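Local coordinates for protein 6-carboxyhexanoate--CoA ligase (Aquifex aeolicus, PDB 5TVA) that belongs to the BioW family of CoA ligases and binds coenzyme A and adenosine monophosphate in neighbouring pockets, at residues F139-R144 with R159-L164; V134-F139 with L164-K169. All coordinates share one frame; numbering follows the deposited sequence.

Interaction 1: residues F139-R144 with R159-L164; sequences FDWKDR and RTVDAL. With COA (coenzyme A), chain D.
The guanidinium of Arg144 takes the edge of the Trp141 indole on one face, CD1 of Trp141 3.8 Å above its centre, so that the ring stands on the guanidinium and is not stacked flat on it; at its own edge it meets two carboxylates. NE and NH2 both donate to OD1 of Asp140, side-on, with NE of Arg144 on the syn lone pair. NH1 of Arg144 forms a salt bridge to OD1 of Asp162 at 2.7 Å, nearly along the C-O axis, the two planes 54° apart. Arginine suits the place because one flat cation, turned by a bend at chi3 (-91°), joins two carboxylates that would otherwise probably repel. Tryptophan offers an apolar edge plus one N-H: NE1 of Trp141 donates to O of Val161 at 3.0 Å, from above the carbonyl plane, while CZ2 lies against CB of Leu164. OD2 of Asp162 is held by Arg39. This Asp140-Arg144-Asp162 salt-bridge network ties the strand end to the helix beside the coenzyme A pocket, to which Phe139 and Ala163 contribute. Strand 139-141 borders a parallel sheet beside strand 236-239; its axis makes 131° with that of the 159-164 part of helix 158-173, and helix 144-153 packs on Trp141, Val161 and Leu164.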
loop_
_atom_site.group_PDB
_atom_site.type_symbol
_atom_site.label_atom_id
_atom_site.label_comp_id
_atom_site.label_asym_id
_atom_site.label_seq_id
_atom_site.Cartn_x
_atom_site.Cartn_y
_atom_site.Cartn_z
ATOM N N PHE A 139 3.094 9.893 -3.675
ATOM C CA PHE A 139 3.397 10.018 -2.257
ATOM C C PHE A 139 4.868 9.681 -2.067
ATOM O O PHE A 139 5.427 8.880 -2.820
ATOM C CB PHE A 139 2.514 9.080 -1.403
ATOM C CG PHE A 139 2.813 7.643 -1.613
ATOM C CD1 PHE A 139 3.816 6.995 -0.847
ATOM C CD2 PHE A 139 2.145 6.925 -2.585
ATOM C CE1 PHE A 139 4.141 5.658 -1.069
ATOM C CE2 PHE A 139 2.436 5.594 -2.795
ATOM C CZ PHE A 139 3.463 4.950 -2.032
ATOM N N ASP A 140 5.489 10.295 -1.058
ATOM C CA ASP A 140 6.856 9.958 -0.673
ATOM C C ASP A 140 7.120 10.507 0.723
ATOM O O ASP A 140 6.443 11.441 1.178
ATOM C CB ASP A 140 7.878 10.511 -1.682
ATOM C CG ASP A 140 9.262 9.828 -1.575
ATOM O OD1 ASP A 140 9.401 8.837 -0.821
ATOM O OD2 ASP A 140 10.190 10.265 -2.294
ATOM N N TRP A 141 8.084 9.884 1.412
ATOM C CA TRP A 141 8.666 10.488 2.611
ATOM C C TRP A 141 9.375 11.780 2.236
ATOM O O TRP A 141 10.172 11.809 1.296
ATOM C CB TRP A 141 9.684 9.547 3.294
ATOM C CG TRP A 141 9.123 8.271 3.833
ATOM C CD1 TRP A 141 9.236 7.033 3.281
ATOM C CD2 TRP A 141 8.332 8.113 5.013
ATOM N NE1 TRP A 141 8.563 6.113 4.043
ATOM C CE2 TRP A 141 8.007 6.751 5.117
ATOM C CE3 TRP A 141 7.847 8.999 5.982
ATOM C CZ2 TRP A 141 7.242 6.238 6.171
ATOM C CZ3 TRP A 141 7.087 8.492 7.029
ATOM C CH2 TRP A 141 6.794 7.124 7.116
ATOM N N LYS A 142 9.105 12.839 2.995
ATOM C CA LYS A 142 9.791 14.112 2.795
ATOM C C LYS A 142 11.314 13.954 2.798
ATOM O O LYS A 142 12.013 14.513 1.942
ATOM C CB LYS A 142 9.357 15.093 3.884
ATOM C CG LYS A 142 10.066 16.431 3.824
ATOM C CD LYS A 142 9.310 17.448 4.652
ATOM C CE LYS A 142 9.768 18.845 4.322
ATOM N NZ LYS A 142 9.449 19.132 2.903
ATOM N N ASP A 143 11.857 13.223 3.766
ATOM C CA ASP A 143 13.317 13.050 3.857
ATOM C C ASP A 143 13.589 11.554 3.919
ATOM O O ASP A 143 13.846 11.028 5.005
ATOM C CB ASP A 143 13.900 13.790 5.085
ATOM C CG ASP A 143 15.425 13.738 5.138
ATOM O OD1 ASP A 143 16.032 13.041 4.299
ATOM O OD2 ASP A 143 16.025 14.399 6.015
ATOM N N ARG A 144 13.513 10.880 2.761
ATOM C CA ARG A 144 13.501 9.414 2.763
ATOM C C ARG A 144 14.780 8.823 3.378
ATOM O O ARG A 144 14.730 7.783 4.050
ATOM C CB ARG A 144 13.298 8.874 1.347
ATOM C CG ARG A 144 13.062 7.378 1.344
ATOM C CD ARG A 144 12.711 6.832 -0.028
ATOM N NE ARG A 144 11.274 6.821 -0.260
ATOM C CZ ARG A 144 10.476 5.765 -0.093
ATOM N NH1 ARG A 144 10.976 4.585 0.310
ATOM N NH2 ARG A 144 9.168 5.882 -0.362
ATOM N N ARG A 159 10.622 -2.982 3.391
ATOM C CA ARG A 159 9.221 -3.105 2.995
ATOM C C ARG A 159 8.320 -2.330 3.943
ATOM O O ARG A 159 7.344 -1.695 3.510
ATOM C CB ARG A 159 8.808 -4.571 2.926
ATOM C CG ARG A 159 9.683 -5.344 1.996
ATOM C CD ARG A 159 9.018 -6.595 1.497
ATOM N NE ARG A 159 7.956 -6.279 0.553
ATOM C CZ ARG A 159 7.722 -6.971 -0.558
ATOM N NH1 ARG A 159 8.509 -8.003 -0.867
ATOM N NH2 ARG A 159 6.721 -6.619 -1.363
ATOM N N THR A 160 8.651 -2.337 5.236
ATOM C CA THR A 160 7.905 -1.520 6.181
ATOM C C THR A 160 8.018 -0.045 5.831
ATOM O O THR A 160 7.015 0.685 5.817
ATOM C CB THR A 160 8.391 -1.782 7.606
ATOM O OG1 THR A 160 8.179 -3.157 7.903
ATOM C CG2 THR A 160 7.603 -0.933 8.595
ATOM N N VAL A 161 9.236 0.413 5.537
ATOM C CA VAL A 161 9.428 1.814 5.172
ATOM C C VAL A 161 8.506 2.194 4.021
ATOM O O VAL A 161 7.841 3.236 4.062
ATOM C CB VAL A 161 10.909 2.076 4.836
ATOM C CG1 VAL A 161 11.107 3.489 4.314
ATOM C CG2 VAL A 161 11.790 1.817 6.082
ATOM N N ASP A 162 8.425 1.336 2.997
ATOM C CA ASP A 162 7.630 1.638 1.804
ATOM C C ASP A 162 6.132 1.565 2.090
ATOM O O ASP A 162 5.377 2.458 1.693
ATOM C CB ASP A 162 7.982 0.665 0.683
ATOM C CG ASP A 162 9.310 0.969 0.041
ATOM O OD1 ASP A 162 9.849 2.083 0.262
ATOM O OD2 ASP A 162 9.814 0.067 -0.670
ATOM N N ALA A 163 5.682 0.497 2.766
ATOM C CA ALA A 163 4.256 0.313 3.019
ATOM C C ALA A 163 3.699 1.374 3.964
ATOM O O ALA A 163 2.555 1.824 3.784
ATOM C CB ALA A 163 3.986 -1.097 3.560
ATOM N N LEU A 164 4.487 1.810 4.948
ATOM C CA LEU A 164 4.028 2.871 5.841
ATOM C C LEU A 164 3.667 4.129 5.062
ATOM O O LEU A 164 2.611 4.726 5.288
ATOM C CB LEU A 164 5.088 3.199 6.893
ATOM C CG LEU A 164 4.986 2.420 8.205
ATOM C CD1 LEU A 164 6.281 2.502 9.013
ATOM C CD2 LEU A 164 3.796 2.938 9.021
HETATM N N1A COA D . 1.518 -3.407 -10.306
HETATM C C2A COA D . 1.222 -3.965 -11.490
HETATM N N3A COA D . 1.249 -3.261 -12.614
HETATM C C4A COA D . 1.550 -1.948 -12.592
HETATM C C5A COA D . 1.861 -1.329 -11.379
HETATM C C6A COA D . 1.835 -2.131 -10.211
HETATM N N6A COA D . 2.152 -1.492 -8.869
HETATM N N7A COA D . 2.141 -0.045 -11.617
HETATM C C8A COA D . 2.014 0.161 -12.914
HETATM N N9A COA D . 1.691 -0.985 -13.519
HETATM C C1B COA D . 1.403 -0.986 -14.983
HETATM C C2B COA D . 0.991 -1.920 -15.734
HETATM O O2B COA D . -0.081 -2.742 -15.168
HETATM C C3B COA D . 0.258 -0.811 -16.753
HETATM O O3B COA D . -0.871 -0.275 -16.012
HETATM P P3B COA D . -2.515 -0.522 -16.257
HETATM O O7A COA D . -3.166 0.818 -16.096
HETATM O O8A COA D . -2.835 -1.096 -17.604
HETATM O O9A COA D . -3.087 -1.441 -15.211
HETATM C C4B COA D . 1.171 0.093 -16.973
HETATM O O4B COA D . 2.311 -0.177 -15.936
HETATM C C5B COA D . 0.690 1.615 -16.827
HETATM O O5B COA D . 0.630 1.990 -15.494
HETATM P P1A COA D . 0.976 3.522 -14.913
HETATM O O1A COA D . -0.233 4.038 -14.121
HETATM O O2A COA D . 1.355 4.498 -16.001
HETATM O O3A COA D . 2.215 3.367 -13.840
HETATM P P2A COA D . 3.324 4.548 -13.377
HETATM O O4A COA D . 4.397 4.578 -14.473
HETATM O O5A COA D . 2.676 5.940 -13.341
HETATM O O6A COA D . 3.967 4.078 -11.887
HETATM C CBP COA D . 4.010 3.022 -9.529
HETATM C CCP COA D . 3.155 3.552 -10.789
HETATM C CDP COA D . 4.715 1.692 -9.903
HETATM C CEP COA D . 5.178 3.997 -9.266
HETATM C CAP COA D . 3.062 2.842 -8.219
HETATM O OAP COA D . 2.641 1.543 -8.032
HETATM C C9P COA D . 3.696 3.258 -6.862
HETATM O O9P COA D . 3.564 4.378 -6.416
HETATM N N8P COA D . 4.462 2.296 -6.075
HETATM C C7P COA D . 5.106 2.678 -4.776
HETATM C C6P COA D . 4.549 1.902 -3.591
HETATM C C5P COA D . 4.767 0.349 -3.649
HETATM O O5P COA D . 4.520 -0.272 -4.612
HETATM N N4P COA D . 5.282 -0.329 -2.432
HETATM C C3P COA D . 5.531 -1.828 -2.465
HETATM C C2P COA D . 5.685 -2.323 -1.022
HETATM S S1P COA D . 4.200 -1.726 -0.158
#

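Interaction 2: residues V134-F139 with L164-K169. With COA (coenzyme A), chain D.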
loop_
_atom_site.group_PDB
_atom_site.type_symbol
_atom_site.label_atom_id
_atom_site.label_comp_id
_atom_site.label_asym_id
_atom_site.label_seq_id
_atom_site.Cartn_x
_atom_site.Cartn_y
_atom_site.Cartn_z
ATOM N N VAL A 134 -7.461 0.268 -8.038
ATOM C CA VAL A 134 -6.954 1.634 -7.971
ATOM C C VAL A 134 -5.567 1.596 -7.328
ATOM O O VAL A 134 -5.316 0.809 -6.411
ATOM C CB VAL A 134 -7.944 2.530 -7.198
ATOM C CG1 VAL A 134 -7.440 3.945 -7.098
ATOM C CG2 VAL A 134 -9.275 2.514 -7.920
ATOM N N ARG A 135 -4.666 2.431 -7.827
ATOM C CA ARG A 135 -3.289 2.486 -7.367
ATOM C C ARG A 135 -3.068 3.789 -6.626
ATOM O O ARG A 135 -3.333 4.861 -7.176
ATOM C CB ARG A 135 -2.303 2.399 -8.534
ATOM C CG ARG A 135 -1.754 1.028 -8.856
ATOM C CD ARG A 135 -0.891 1.123 -10.121
ATOM N NE ARG A 135 -1.431 0.290 -11.186
ATOM C CZ ARG A 135 -1.860 0.714 -12.373
ATOM N NH1 ARG A 135 -1.807 1.994 -12.723
ATOM N NH2 ARG A 135 -2.342 -0.177 -13.222
ATOM N N THR A 136 -2.577 3.693 -5.387
ATOM C CA THR A 136 -2.101 4.875 -4.679
ATOM C C THR A 136 -0.748 5.279 -5.247
ATOM O O THR A 136 0.152 4.438 -5.350
ATOM C CB THR A 136 -1.966 4.579 -3.183
ATOM O OG1 THR A 136 -3.217 4.142 -2.645
ATOM C CG2 THR A 136 -1.466 5.798 -2.428
ATOM N N ILE A 137 -0.600 6.555 -5.630
ATOM C CA ILE A 137 0.639 7.078 -6.214
ATOM C C ILE A 137 0.860 8.489 -5.690
ATOM O O ILE A 137 0.074 9.007 -4.891
ATOM C CB ILE A 137 0.648 7.067 -7.765
ATOM C CG1 ILE A 137 -0.449 7.950 -8.369
ATOM C CG2 ILE A 137 0.548 5.615 -8.341
ATOM C CD1 ILE A 137 -0.155 8.296 -9.836
ATOM N N HIS A 138 1.962 9.103 -6.129
ATOM C CA HIS A 138 2.249 10.515 -5.844
ATOM C C HIS A 138 2.355 10.768 -4.344
ATOM O O HIS A 138 1.781 11.721 -3.802
ATOM C CB HIS A 138 1.203 11.441 -6.472
ATOM C CG HIS A 138 1.335 11.592 -7.952
ATOM N ND1 HIS A 138 2.490 11.282 -8.637
ATOM C CD2 HIS A 138 0.464 12.053 -8.879
ATOM C CE1 HIS A 138 2.320 11.530 -9.923
ATOM N NE2 HIS A 138 1.098 12.003 -10.096
ATOM N N PHE A 139 3.094 9.893 -3.675
ATOM C CA PHE A 139 3.397 10.018 -2.257
ATOM C C PHE A 139 4.868 9.681 -2.067
ATOM O O PHE A 139 5.427 8.880 -2.820
ATOM C CB PHE A 139 2.514 9.080 -1.403
ATOM C CG PHE A 139 2.813 7.643 -1.613
ATOM C CD1 PHE A 139 3.816 6.995 -0.847
ATOM C CD2 PHE A 139 2.145 6.925 -2.585
ATOM C CE1 PHE A 139 4.141 5.658 -1.069
ATOM C CE2 PHE A 139 2.436 5.594 -2.795
ATOM C CZ PHE A 139 3.463 4.950 -2.032
ATOM N N LEU A 164 4.487 1.810 4.948
ATOM C CA LEU A 164 4.028 2.871 5.841
ATOM C C LEU A 164 3.667 4.129 5.062
ATOM O O LEU A 164 2.611 4.726 5.288
ATOM C CB LEU A 164 5.088 3.199 6.893
ATOM C CG LEU A 164 4.986 2.420 8.205
ATOM C CD1 LEU A 164 6.281 2.502 9.013
ATOM C CD2 LEU A 164 3.796 2.938 9.021
ATOM N N ALA A 165 4.552 4.573 4.167
ATOM C CA ALA A 165 4.274 5.809 3.445
ATOM C C ALA A 165 3.010 5.664 2.614
ATOM O O ALA A 165 2.225 6.609 2.504
ATOM C CB ALA A 165 5.465 6.199 2.567
ATOM N N LEU A 166 2.779 4.466 2.063
ATOM C CA LEU A 166 1.611 4.201 1.226
ATOM C C LEU A 166 0.306 4.210 2.036
ATOM O O LEU A 166 -0.685 4.815 1.603
ATOM C CB LEU A 166 1.813 2.864 0.506
ATOM C CG LEU A 166 0.912 2.122 -0.506
ATOM C CD1 LEU A 166 -0.478 2.624 -0.637
ATOM C CD2 LEU A 166 1.556 2.053 -1.889
ATOM N N THR A 167 0.259 3.511 3.188
ATOM C CA THR A 167 -0.943 3.561 4.026
ATOM C C THR A 167 -1.212 4.948 4.527
ATOM O O THR A 167 -2.371 5.323 4.736
ATOM C CB THR A 167 -0.862 2.714 5.291
ATOM O OG1 THR A 167 0.500 2.527 5.730
ATOM C CG2 THR A 167 -1.609 1.499 5.156
ATOM N N PHE A 168 -0.157 5.668 4.886
ATOM C CA PHE A 168 -0.450 6.932 5.516
ATOM C C PHE A 168 -1.125 7.857 4.524
ATOM O O PHE A 168 -2.050 8.588 4.900
ATOM C CB PHE A 168 0.794 7.568 6.115
ATOM C CG PHE A 168 0.467 8.755 6.943
ATOM C CD1 PHE A 168 -0.145 8.591 8.177
ATOM C CD2 PHE A 168 0.684 10.040 6.462
ATOM C CE1 PHE A 168 -0.499 9.691 8.946
ATOM C CE2 PHE A 168 0.333 11.138 7.222
ATOM C CZ PHE A 168 -0.256 10.967 8.467
ATOM N N LYS A 169 -0.713 7.793 3.246
ATOM C CA LYS A 169 -1.410 8.552 2.217
ATOM C C LYS A 169 -2.856 8.094 2.087
ATOM O O LYS A 169 -3.761 8.928 2.011
ATOM C CB LYS A 169 -0.696 8.445 0.868
ATOM C CG LYS A 169 -0.853 9.729 0.018
ATOM C CD LYS A 169 -1.430 9.468 -1.369
ATOM C CE LYS A 169 -1.474 10.759 -2.169
ATOM N NZ LYS A 169 -1.927 10.553 -3.574
HETATM N N1A COA D . 1.518 -3.407 -10.306
HETATM C C2A COA D . 1.222 -3.965 -11.490
HETATM N N3A COA D . 1.249 -3.261 -12.614
HETATM C C4A COA D . 1.550 -1.948 -12.592
HETATM C C5A COA D . 1.861 -1.329 -11.379
HETATM C C6A COA D . 1.835 -2.131 -10.211
HETATM N N6A COA D . 2.152 -1.492 -8.869
HETATM N N7A COA D . 2.141 -0.045 -11.617
HETATM C C8A COA D . 2.014 0.161 -12.914
HETATM N N9A COA D . 1.691 -0.985 -13.519
HETATM C C1B COA D . 1.403 -0.986 -14.983
HETATM C C2B COA D . 0.991 -1.920 -15.734
HETATM O O2B COA D . -0.081 -2.742 -15.168
HETATM C C3B COA D . 0.258 -0.811 -16.753
HETATM O O3B COA D . -0.871 -0.275 -16.012
HETATM P P3B COA D . -2.515 -0.522 -16.257
HETATM O O7A COA D . -3.166 0.818 -16.096
HETATM O O8A COA D . -2.835 -1.096 -17.604
HETATM O O9A COA D . -3.087 -1.441 -15.211
HETATM C C4B COA D . 1.171 0.093 -16.973
HETATM O O4B COA D . 2.311 -0.177 -15.936
HETATM C C5B COA D . 0.690 1.615 -16.827
HETATM O O5B COA D . 0.630 1.990 -15.494
HETATM P P1A COA D . 0.976 3.522 -14.913
HETATM O O1A COA D . -0.233 4.038 -14.121
HETATM O O2A COA D . 1.355 4.498 -16.001
HETATM O O3A COA D . 2.215 3.367 -13.840
HETATM P P2A COA D . 3.324 4.548 -13.377
HETATM O O4A COA D . 4.397 4.578 -14.473
HETATM O O5A COA D . 2.676 5.940 -13.341
HETATM O O6A COA D . 3.967 4.078 -11.887
HETATM C CBP COA D . 4.010 3.022 -9.529
HETATM C CCP COA D . 3.155 3.552 -10.789
HETATM C CDP COA D . 4.715 1.692 -9.903
HETATM C CEP COA D . 5.178 3.997 -9.266
HETATM C CAP COA D . 3.062 2.842 -8.219
HETATM O OAP COA D . 2.641 1.543 -8.032
HETATM C C9P COA D . 3.696 3.258 -6.862
HETATM O O9P COA D . 3.564 4.378 -6.416
HETATM N N8P COA D . 4.462 2.296 -6.075
HETATM C C7P COA D . 5.106 2.678 -4.776
HETATM C C6P COA D . 4.549 1.902 -3.591
HETATM C C5P COA D . 4.767 0.349 -3.649
HETATM O O5P COA D . 4.520 -0.272 -4.612
HETATM N N4P COA D . 5.282 -0.329 -2.432
HETATM C C3P COA D . 5.531 -1.828 -2.465
HETATM C C2P COA D . 5.685 -2.323 -1.022
HETATM S S1P COA D . 4.200 -1.726 -0.158
#
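NZ of Lys169 is gripped by three backbone carbonyls: O of Ile137 across the contact, and those of Cys230 and Lys234 outside it, with a weak fourth bond to Leu231. The bond from NZ of Lys169 to O of Ile137 is 2.9 Å long and runs nearly along the C=O axis. Lysine fits because its long chain, bent at chi2 (-125°), can carry an ammonium from a buried helix position to a cluster of carbonyls, whose dipoles would be expected to stabilise the charge. On the way its methylenes pass apolar neighbours, CG lying 3.7 Å from CB of Phe139 and CD against CG2 of Thr136.

Phe139 lays one ring face on the helix backbone. Leu166 CA sits 4.0 Å from the ring centroid, a CH-pi contact, and Ala165, with only a methyl group, admits the ring close to the chain. Phe139 CG takes the crowded position between backbone N and carbonyl carbon (chi1 68°), which sends CZ toward CD2 of Leu166. The leucine's two branches divide their work: CD1 touches CB of Thr136 at 3.5 Å, whereas CD2 reaches C6P of coenzyme A at 3.4 Å. Thr136 turns its methyl group to this apolar side and its OG1 to Asn170 and Tyr217, while its backbone N bonds N1 of adenosine monophosphate. Arg135 points the other way, its guanidinium face near the adenine of coenzyme A and NH1 2.9 Å from O1A. Loop and helix together form a wall shared by the coenzyme A and adenosine monophosphate pockets.

Interactions 1 and 2 lie along consecutive turns of helix 158-173, their centres about 9 Å apart, and Phe139 belongs to both, where the loop ending at His138 passes into strand 139-141. The two meet where NE1 of Trp141 lies 3.4 Å from CB of Ala165, so the indole and the phenyl ring pack on the same part of the helix. Coenzyme A runs past both: CZ of Phe139 touches C6P of coenzyme A at 3.6 Å, and its S1P lies 3.8 Å from CA of Ala163. Interaction 2 reaches back toward the nucleotide end, while interaction 1 lies at the thiol end. Adenosine monophosphate borders interaction 2 through Thr136 and Leu166; on the side of interaction 1 Arg159 makes only a long, weak ion pair to its phosphate.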